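Putative uronate isomerase (Thermotoga maritima, PDB 4NAR) is of unconfirmed function, but its N-terminal domain is of the lactate racemase type, consistent with a possible racemase activity. Local coordinates at residues Tyr39-Asn51 with Met223-Leu236. Residues are numbered along the deposited sequence; the frame is centred on the assembly and turned at random.
Sequences YTRVDFTHLVAKN and MVYEEEEEVIPRAL. With ACT (acetate ion), chain E; SO4 (sulfate ion), chain C.
The Phe44 ring is sandwiched between two residues of the β-hairpin 223-236: Met223, a selenomethionine, sets SE over the centre of one face, 3.9 Å from the ring centroid, and Pro233 lays CB over the other, 3.6 Å from the same point. In the ring plane, Ala235 O meets the edge at CZ, 3.6 Å away. The first torsion of Phe44 places CG between its backbone N and carbonyl carbon (chi1 58°), and, with CB directed at the hairpin, this turns the ring in between Met223 and Pro233. Beside it, the Tyr225 ring carries Asp43 CA over the middle of one face, 4.3 Å from its centroid. Met223 bends at chi3 (-59°), bringing CE to 3.5 Å from Asp43 OD2. On the outer flank Val42 CG1 rests 3.7 Å from Val231 CG2. With an alanine at Phe44, SE and the proline ring would probably face a gap, and the Met-aromatic contact would be lost.

Between the segments direct hydrogen bonds are absent; one water joins Arg41 NH1, Asp43 OD2 and Tyr225 OH. Asp43 OD1 takes both OG1 and N of Thr45 from one face of its carboxylate, the N bond at 2.9 Å, while Thr37 holds OD2. Arg41 NH2 reaches out to a sulfate and an acetate, the sulfate also bound by His154 and Lys164. Helix 12-24 adds Ile15 against Phe44.

Asp43 thus forms an Asx turn leading into helix 45-58, with Phe44 as N-cap, and the helix start packs on a hairpin of the mixed sheet whose classic β-bulge pairs Arg234 and Ala235 with Val224.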
ATOM      1  N   TYR A  39      -8.420   6.736  -1.544  1.00 22.95           N
ATOM      2  CA  TYR A  39      -9.115   7.069  -0.284  1.00 31.17           C
ATOM      3  C   TYR A  39      -8.475   6.318   0.889  1.00 25.42           C
ATOM      4  O   TYR A  39      -8.677   6.662   2.060  1.00 32.37           O
ATOM      5  CB  TYR A  39     -10.609   6.701  -0.378  1.00 27.52           C
ATOM      6  CG  TYR A  39     -10.850   5.197  -0.332  1.00 29.75           C
ATOM      7  CD1 TYR A  39     -10.744   4.420  -1.484  1.00 12.40           C
ATOM      8  CD2 TYR A  39     -11.146   4.549   0.875  1.00 21.89           C
ATOM      9  CE1 TYR A  39     -10.934   3.051  -1.444  1.00 22.97           C
ATOM     10  CE2 TYR A  39     -11.338   3.175   0.921  1.00 19.63           C
ATOM     11  CZ  TYR A  39     -11.235   2.431  -0.241  1.00 23.78           C
ATOM     12  OH  TYR A  39     -11.419   1.057  -0.208  1.00 25.64           O
ATOM     13  N   THR A  40      -7.719   5.280   0.537  1.00 16.11           N
ATOM     14  CA  THR A  40      -7.073   4.373   1.474  1.00 24.60           C
ATOM     15  C   THR A  40      -5.864   5.040   2.149  1.00 24.51           C
ATOM     16  O   THR A  40      -5.440   4.636   3.243  1.00 25.20           O
ATOM     17  CB  THR A  40      -6.683   3.059   0.717  1.00 25.18           C
ATOM     18  OG1 THR A  40      -7.572   1.994   1.093  1.00 23.88           O
ATOM     19  CG2 THR A  40      -5.217   2.666   0.900  1.00 12.99           C
ATOM     20  N   ARG A  41      -5.318   6.067   1.502  1.00 22.41           N
ATOM     21  CA  ARG A  41      -4.161   6.786   2.047  1.00 29.25           C
ATOM     22  C   ARG A  41      -4.542   8.130   2.655  1.00 26.11           C
ATOM     23  O   ARG A  41      -5.002   9.038   1.949  1.00 30.39           O
ATOM     24  CB  ARG A  41      -3.106   7.015   0.965  1.00 30.47           C
ATOM     25  CG  ARG A  41      -2.526   5.730   0.401  1.00 39.10           C
ATOM     26  CD  ARG A  41      -1.472   5.173   1.336  1.00 43.46           C
ATOM     27  NE  ARG A  41      -0.722   4.110   0.677  1.00 49.50           N
ATOM     28  CZ  ARG A  41       0.356   4.304  -0.084  1.00 45.58           C
ATOM     29  NH1 ARG A  41       0.840   5.534  -0.280  1.00 30.90           N
ATOM     30  NH2 ARG A  41       0.954   3.250  -0.641  1.00 45.57           N
ATOM     31  N   VAL A  42      -4.353   8.253   3.965  1.00 25.53           N
ATOM     32  CA  VAL A  42      -4.542   9.540   4.630  1.00 25.52           C
ATOM     33  C   VAL A  42      -3.204  10.290   4.631  1.00 27.67           C
ATOM     34  O   VAL A  42      -2.258   9.912   5.343  1.00 27.53           O
ATOM     35  CB  VAL A  42      -5.113   9.363   6.064  1.00 33.53           C
ATOM     36  CG1 VAL A  42      -5.595  10.707   6.640  1.00 26.34           C
ATOM     37  CG2 VAL A  42      -6.268   8.357   6.037  1.00 31.75           C
ATOM     38  N   ASP A  43      -3.128  11.344   3.819  1.00 25.38           N
ATOM     39  CA  ASP A  43      -1.888  12.079   3.604  1.00 18.90           C
ATOM     40  C   ASP A  43      -2.211  13.530   3.269  1.00 20.44           C
ATOM     41  O   ASP A  43      -3.362  13.957   3.423  1.00 21.95           O
ATOM     42  CB  ASP A  43      -1.054  11.418   2.487  1.00 12.72           C
ATOM     43  CG  ASP A  43      -1.823  11.274   1.148  1.00 27.65           C
ATOM     44  OD1 ASP A  43      -2.583  12.197   0.732  1.00 19.76           O
ATOM     45  OD2 ASP A  43      -1.642  10.219   0.486  1.00 26.14           O
ATOM     46  N   PHE A  44      -1.226  14.286   2.783  1.00 20.88           N
ATOM     47  CA  PHE A  44      -1.487  15.686   2.441  1.00 26.25           C
ATOM     48  C   PHE A  44      -1.515  15.987   0.925  1.00 24.75           C
ATOM     49  O   PHE A  44      -1.202  17.115   0.487  1.00 26.71           O
ATOM     50  CB  PHE A  44      -0.570  16.653   3.224  1.00 20.90           C
ATOM     51  CG  PHE A  44       0.909  16.414   3.017  1.00 23.75           C
ATOM     52  CD1 PHE A  44       1.643  17.189   2.124  1.00 23.10           C
ATOM     53  CD2 PHE A  44       1.569  15.425   3.724  1.00 23.23           C
ATOM     54  CE1 PHE A  44       3.015  16.967   1.950  1.00 22.89           C
ATOM     55  CE2 PHE A  44       2.932  15.199   3.552  1.00 17.88           C
ATOM     56  CZ  PHE A  44       3.654  15.970   2.669  1.00 16.56           C
ATOM     57  N   THR A  45      -1.922  14.985   0.143  1.00 19.81           N
ATOM     58  CA  THR A  45      -2.093  15.154  -1.300  1.00 21.43           C
ATOM     59  C   THR A  45      -2.812  16.453  -1.657  1.00 20.42           C
ATOM     60  O   THR A  45      -2.368  17.197  -2.543  1.00 22.89           O
ATOM     61  CB  THR A  45      -2.898  14.006  -1.931  1.00 19.08           C
ATOM     62  OG1 THR A  45      -2.227  12.754  -1.712  1.00 20.28           O
ATOM     63  CG2 THR A  45      -3.096  14.264  -3.422  1.00 13.88           C
ATOM     64  N   HIS A  46      -3.908  16.720  -0.952  1.00 18.81           N
ATOM     65  CA  HIS A  46      -4.747  17.885  -1.229  1.00 21.37           C
ATOM     66  C   HIS A  46      -3.969  19.208  -1.241  1.00 30.31           C
ATOM     67  O   HIS A  46      -4.264  20.083  -2.057  1.00 34.43           O
ATOM     68  CB  HIS A  46      -5.951  17.940  -0.274  1.00 22.03           C
ATOM     69  CG  HIS A  46      -5.596  18.208   1.163  1.00 26.79           C
ATOM     70  ND1 HIS A  46      -5.969  19.361   1.813  1.00 28.41           N
ATOM     71  CD2 HIS A  46      -4.932  17.448   2.073  1.00 26.05           C
ATOM     72  CE1 HIS A  46      -5.538  19.314   3.069  1.00 27.24           C
ATOM     73  NE2 HIS A  46      -4.910  18.170   3.249  1.00 28.37           N
ATOM     74  N   LEU A  47      -2.968  19.336  -0.363  1.00 28.99           N
ATOM     75  CA  LEU A  47      -2.101  20.510  -0.354  1.00 29.75           C
ATOM     76  C   LEU A  47      -1.189  20.533  -1.580  1.00 29.09           C
ATOM     77  O   LEU A  47      -0.832  21.599  -2.077  1.00 28.93           O
ATOM     78  CB  LEU A  47      -1.237  20.565   0.918  1.00 27.93           C
ATOM     79  CG  LEU A  47      -1.856  20.782   2.312  1.00 30.21           C
ATOM     80  CD1 LEU A  47      -0.767  20.705   3.390  1.00 22.79           C
ATOM     81  CD2 LEU A  47      -2.607  22.107   2.419  1.00 26.64           C
ATOM     82  N   VAL A  48      -0.798  19.359  -2.061  1.00 26.92           N
ATOM     83  CA  VAL A  48       0.115  19.295  -3.200  1.00 25.07           C
ATOM     84  C   VAL A  48      -0.636  19.470  -4.518  1.00 28.82           C
ATOM     85  O   VAL A  48      -0.288  20.327  -5.352  1.00 25.72           O
ATOM     86  CB  VAL A  48       0.870  17.952  -3.229  1.00 26.28           C
ATOM     87  CG1 VAL A  48       1.906  17.922  -4.369  1.00 21.18           C
ATOM     88  CG2 VAL A  48       1.547  17.699  -1.898  1.00 17.79           C
ATOM     89  N   ALA A  49      -1.668  18.649  -4.702  1.00 25.38           N
ATOM     90  CA  ALA A  49      -2.440  18.635  -5.941  1.00 16.56           C
ATOM     91  C   ALA A  49      -3.088  19.989  -6.255  1.00 20.77           C
ATOM     92  O   ALA A  49      -2.938  20.517  -7.358  1.00 23.70           O
ATOM     93  CB  ALA A  49      -3.502  17.560  -5.871  1.00 18.72           C
ATOM     94  N   LYS A  50      -3.812  20.544  -5.289  1.00 25.70           N
ATOM     95  CA  LYS A  50      -4.538  21.789  -5.528  1.00 27.43           C
ATOM     96  C   LYS A  50      -3.593  22.954  -5.873  1.00 24.03           C
ATOM     97  O   LYS A  50      -3.922  23.793  -6.713  1.00 27.95           O
ATOM     98  CB  LYS A  50      -5.461  22.124  -4.344  1.00 25.91           C
ATOM     99  CG  LYS A  50      -4.902  23.123  -3.336  1.00 28.30           C
ATOM    100  CD  LYS A  50      -5.756  23.181  -2.068  1.00 34.58           C
ATOM    101  CE  LYS A  50      -5.310  24.327  -1.155  1.00 33.29           C
ATOM    102  NZ  LYS A  50      -5.765  24.100   0.245  1.00 45.08           N
ATOM    103  N   ASN A  51      -2.416  22.990  -5.250  1.00 23.85           N
ATOM    104  CA  ASN A  51      -1.467  24.069  -5.518  1.00 24.47           C
ATOM    105  C   ASN A  51      -0.749  23.860  -6.835  1.00 24.76           C
ATOM    106  O   ASN A  51      -0.554  24.815  -7.590  1.00 23.12           O
ATOM    107  CB  ASN A  51      -0.486  24.262  -4.364  1.00 25.01           C
ATOM    108  CG  ASN A  51      -1.110  25.018  -3.203  1.00 25.48           C
ATOM    109  OD1 ASN A  51      -1.594  26.143  -3.375  1.00 29.30           O
ATOM    110  ND2 ASN A  51      -1.133  24.397  -2.021  1.00 24.78           N
HETATM  111  N   MSE A 223       5.984  12.170  -0.476  1.00 17.64           N
HETATM  112  CA  MSE A 223       5.590  12.734   0.807  1.00 19.63           C
HETATM  113  C   MSE A 223       6.036  11.870   1.980  1.00 20.52           C
HETATM  114  O   MSE A 223       6.080  10.637   1.886  1.00 19.26           O
HETATM  115  CB  MSE A 223       4.069  12.845   0.871  1.00 13.07           C
HETATM  116  CG  MSE A 223       3.445  13.849  -0.094  1.00 13.22           C
HETATM  117 SE   MSE A 223       1.497  13.696  -0.029  0.60 21.80          SE
HETATM  118  CE  MSE A 223       1.273  11.836  -0.545  1.00 12.29           C
ATOM    119  N   VAL A 224       6.343  12.522   3.097  1.00 13.82           N
ATOM    120  CA  VAL A 224       6.492  11.829   4.376  1.00 16.58           C
ATOM    121  C   VAL A 224       5.720  12.632   5.434  1.00 19.97           C
ATOM    122  O   VAL A 224       5.747  13.876   5.433  1.00 24.96           O
ATOM    123  CB  VAL A 224       7.980  11.652   4.775  1.00 14.36           C
ATOM    124  CG1 VAL A 224       8.106  10.766   6.003  1.00 17.55           C
ATOM    125  CG2 VAL A 224       8.778  11.055   3.628  1.00 17.31           C
ATOM    126  N   TYR A 225       5.025  11.936   6.330  1.00 20.40           N
ATOM    127  CA  TYR A 225       4.175  12.610   7.300  1.00 20.53           C
ATOM    128  C   TYR A 225       3.969  11.761   8.549  1.00 26.26           C
ATOM    129  O   TYR A 225       4.211  10.548   8.561  1.00 20.09           O
ATOM    130  CB  TYR A 225       2.808  12.921   6.688  1.00 16.98           C
ATOM    131  CG  TYR A 225       2.267  11.727   5.944  1.00 22.57           C
ATOM    132  CD1 TYR A 225       2.560  11.548   4.598  1.00 24.14           C
ATOM    133  CD2 TYR A 225       1.490  10.757   6.586  1.00 21.73           C
ATOM    134  CE1 TYR A 225       2.097  10.436   3.901  1.00 28.23           C
ATOM    135  CE2 TYR A 225       1.011   9.638   5.891  1.00 13.77           C
ATOM    136  CZ  TYR A 225       1.325   9.485   4.551  1.00 27.70           C
ATOM    137  OH  TYR A 225       0.872   8.395   3.833  1.00 27.17           O
ATOM    138  N   GLU A 226       3.506  12.424   9.604  1.00 26.00           N
ATOM    139  CA  GLU A 226       3.031  11.733  10.792  1.00 30.59           C
ATOM    140  C   GLU A 226       1.515  11.791  10.832  1.00 23.69           C
ATOM    141  O   GLU A 226       0.900  12.692  10.247  1.00 24.00           O
ATOM    142  CB  GLU A 226       3.592  12.377  12.052  1.00 30.84           C
ATOM    143  CG  GLU A 226       5.068  12.160  12.231  1.00 35.84           C
ATOM    144  CD  GLU A 226       5.707  13.289  13.009  1.00 48.48           C
ATOM    145  OE1 GLU A 226       5.000  14.285  13.311  1.00 55.87           O
ATOM    146  OE2 GLU A 226       6.915  13.179  13.315  1.00 54.99           O
ATOM    147  N   GLU A 227       0.922  10.825  11.526  1.00 28.05           N
ATOM    148  CA  GLU A 227      -0.503  10.861  11.807  1.00 34.95           C
ATOM    149  C   GLU A 227      -0.730  10.696  13.303  1.00 40.38           C
ATOM    150  O   GLU A 227      -0.444   9.635  13.871  1.00 42.75           O
ATOM    151  CB  GLU A 227      -1.245   9.770  11.036  1.00 36.59           C
ATOM    152  CG  GLU A 227      -2.726   9.749  11.354  1.00 51.35           C
ATOM    153  CD  GLU A 227      -3.537   9.063  10.274  1.00 57.76           C
ATOM    154  OE1 GLU A 227      -2.915   8.505   9.329  1.00 64.68           O
ATOM    155  OE2 GLU A 227      -4.790   9.093  10.373  1.00 52.78           O
ATOM    156  N   GLU A 228      -1.223  11.748  13.948  1.00 38.95           N
ATOM    157  CA  GLU A 228      -1.565  11.657  15.361  1.00 48.86           C
ATOM    158  C   GLU A 228      -3.087  11.683  15.506  1.00 52.06           C
ATOM    159  O   GLU A 228      -3.732  10.641  15.697  1.00 48.63           O
ATOM    160  CB  GLU A 228      -0.918  12.801  16.146  1.00 52.53           C
ATOM    161  CG  GLU A 228       0.609  12.737  16.187  1.00 59.78           C
ATOM    162  CD  GLU A 228       1.203  13.646  17.261  1.00 68.15           C
ATOM    163  OE1 GLU A 228       1.803  14.681  16.890  1.00 71.13           O
ATOM    164  OE2 GLU A 228       1.071  13.329  18.472  1.00 67.73           O
ATOM    165  N   GLU A 229      -3.652  12.883  15.420  1.00 47.57           N
ATOM    166  CA  GLU A 229      -5.091  13.037  15.303  1.00 50.34           C
ATOM    167  C   GLU A 229      -5.384  13.632  13.937  1.00 44.94           C
ATOM    168  O   GLU A 229      -6.459  13.440  13.377  1.00 52.76           O
ATOM    169  CB  GLU A 229      -5.635  13.923  16.423  1.00 61.27           C
ATOM    170  CG  GLU A 229      -5.409  13.329  17.801  1.00 69.35           C
ATOM    171  CD  GLU A 229      -6.512  13.702  18.768  1.00 78.19           C
ATOM    172  OE1 GLU A 229      -7.330  14.598  18.409  1.00 76.46           O
ATOM    173  OE2 GLU A 229      -6.555  13.098  19.876  1.00 82.85           O
ATOM    174  N   GLU A 230      -4.402  14.364  13.422  1.00 38.83           N
ATOM    175  CA  GLU A 230      -4.400  14.857  12.057  1.00 37.99           C
ATOM    176  C   GLU A 230      -3.097  14.433  11.374  1.00 34.16           C
ATOM    177  O   GLU A 230      -2.185  13.878  12.013  1.00 26.72           O
ATOM    178  CB  GLU A 230      -4.520  16.383  12.036  1.00 48.46           C
ATOM    179  CG  GLU A 230      -5.933  16.905  12.235  1.00 68.04           C
ATOM    180  CD  GLU A 230      -6.137  18.303  11.647  1.00 81.34           C
ATOM    181  OE1 GLU A 230      -6.851  18.421  10.624  1.00 85.65           O
ATOM    182  OE2 GLU A 230      -5.581  19.278  12.205  1.00 81.85           O
ATOM    183  N   VAL A 231      -3.014  14.701  10.075  1.00 32.01           N
ATOM    184  CA  VAL A 231      -1.794  14.454   9.323  1.00 28.11           C
ATOM    185  C   VAL A 231      -0.845  15.640   9.497  1.00 28.14           C
ATOM    186  O   VAL A 231      -1.207  16.785   9.215  1.00 29.67           O
ATOM    187  CB  VAL A 231      -2.099  14.205   7.814  1.00 21.88           C
ATOM    188  CG1 VAL A 231      -0.835  14.328   6.955  1.00 15.06           C
ATOM    189  CG2 VAL A 231      -2.770  12.848   7.622  1.00 18.98           C
ATOM    190  N   ILE A 232       0.364  15.357   9.974  1.00 30.30           N
ATOM    191  CA  ILE A 232       1.413  16.365  10.096  1.00 25.38           C
ATOM    192  C   ILE A 232       2.409  16.141   8.973  1.00 24.11           C
ATOM    193  O   ILE A 232       3.207  15.195   9.029  1.00 25.29           O
ATOM    194  CB  ILE A 232       2.172  16.243  11.451  1.00 25.87           C
ATOM    195  CG1 ILE A 232       1.182  16.199  12.613  1.00 28.28           C
ATOM    196  CG2 ILE A 232       3.156  17.400  11.645  1.00 23.32           C
ATOM    197  CD1 ILE A 232       1.203  14.897  13.364  1.00 32.09           C
ATOM    198  N   PRO A 233       2.354  16.989   7.932  1.00 23.82           N
ATOM    199  CA  PRO A 233       3.337  16.875   6.845  1.00 19.15           C
ATOM    200  C   PRO A 233       4.746  17.094   7.400  1.00 23.05           C
ATOM    201  O   PRO A 233       4.935  17.947   8.275  1.00 27.85           O
ATOM    202  CB  PRO A 233       2.964  18.023   5.900  1.00 16.67           C
ATOM    203  CG  PRO A 233       1.521  18.311   6.186  1.00 18.86           C
ATOM    204  CD  PRO A 233       1.330  18.017   7.668  1.00 19.81           C
ATOM    205  N   ARG A 234       5.724  16.343   6.905  1.00 22.81           N
ATOM    206  CA  ARG A 234       7.080  16.437   7.430  1.00 21.06           C
ATOM    207  C   ARG A 234       8.130  16.613   6.330  1.00 26.17           C
ATOM    208  O   ARG A 234       9.218  17.149   6.578  1.00 26.82           O
ATOM    209  CB  ARG A 234       7.382  15.194   8.260  1.00 16.86           C
ATOM    210  CG  ARG A 234       6.512  15.082   9.525  1.00 23.62           C
ATOM    211  CD  ARG A 234       6.805  16.226  10.546  1.00 28.38           C
ATOM    212  NE  ARG A 234       8.249  16.411  10.697  1.00 28.99           N
ATOM    213  CZ  ARG A 234       9.002  15.727  11.556  1.00 30.74           C
ATOM    214  NH1 ARG A 234       8.437  14.840  12.368  1.00 25.10           N
ATOM    215  NH2 ARG A 234      10.318  15.930  11.613  1.00 29.32           N
ATOM    216  N   ALA A 235       7.812  16.149   5.119  1.00 27.45           N
ATOM    217  CA  ALA A 235       8.725  16.296   3.983  1.00 22.63           C
ATOM    218  C   ALA A 235       8.037  16.027   2.657  1.00 21.28           C
ATOM    219  O   ALA A 235       7.137  15.188   2.569  1.00 18.55           O
ATOM    220  CB  ALA A 235       9.934  15.373   4.123  1.00 16.16           C
ATOM    221  N   LEU A 236       8.492  16.738   1.631  1.00 22.95           N
ATOM    222  CA  LEU A 236       8.057  16.521   0.261  1.00 22.79           C
ATOM    223  C   LEU A 236       9.322  16.470  -0.595  1.00 23.00           C
ATOM    224  O   LEU A 236       9.958  17.505  -0.839  1.00 24.43           O
ATOM    225  CB  LEU A 236       7.151  17.673  -0.199  1.00 25.73           C
ATOM    226  CG  LEU A 236       5.981  17.367  -1.151  1.00 34.18           C
ATOM    227  CD1 LEU A 236       5.761  18.513  -2.156  1.00 31.01           C
ATOM    228  CD2 LEU A 236       6.131  16.027  -1.878  1.00 32.36           C
TER
HETATM  229  C   ACT E 504       2.170   4.668  -2.913  1.00 20.89           C
HETATM  230  O   ACT E 504       2.858   3.784  -2.373  1.00 31.92           O
HETATM  231  OXT ACT E 504       2.594   5.824  -2.740  1.00 16.88           O
HETATM  232  CH3 ACT E 504       0.929   4.339  -3.700  1.00 37.02           C
HETATM  233  S   SO4 C 502      -1.080   0.336   0.431  1.00 48.68           S
HETATM  234  O1  SO4 C 502       0.188   0.961  -0.001  1.00 44.25           O
HETATM  235  O2  SO4 C 502      -2.172   0.775  -0.457  1.00 52.22           O
HETATM  236  O3  SO4 C 502      -1.018  -1.135   0.398  1.00 38.65           O
HETATM  237  O4  SO4 C 502      -1.343   0.787   1.802  1.00 60.25           O
HETATM  238  O   HOH W   1       0.672   8.384   0.812  1.00 27.07           O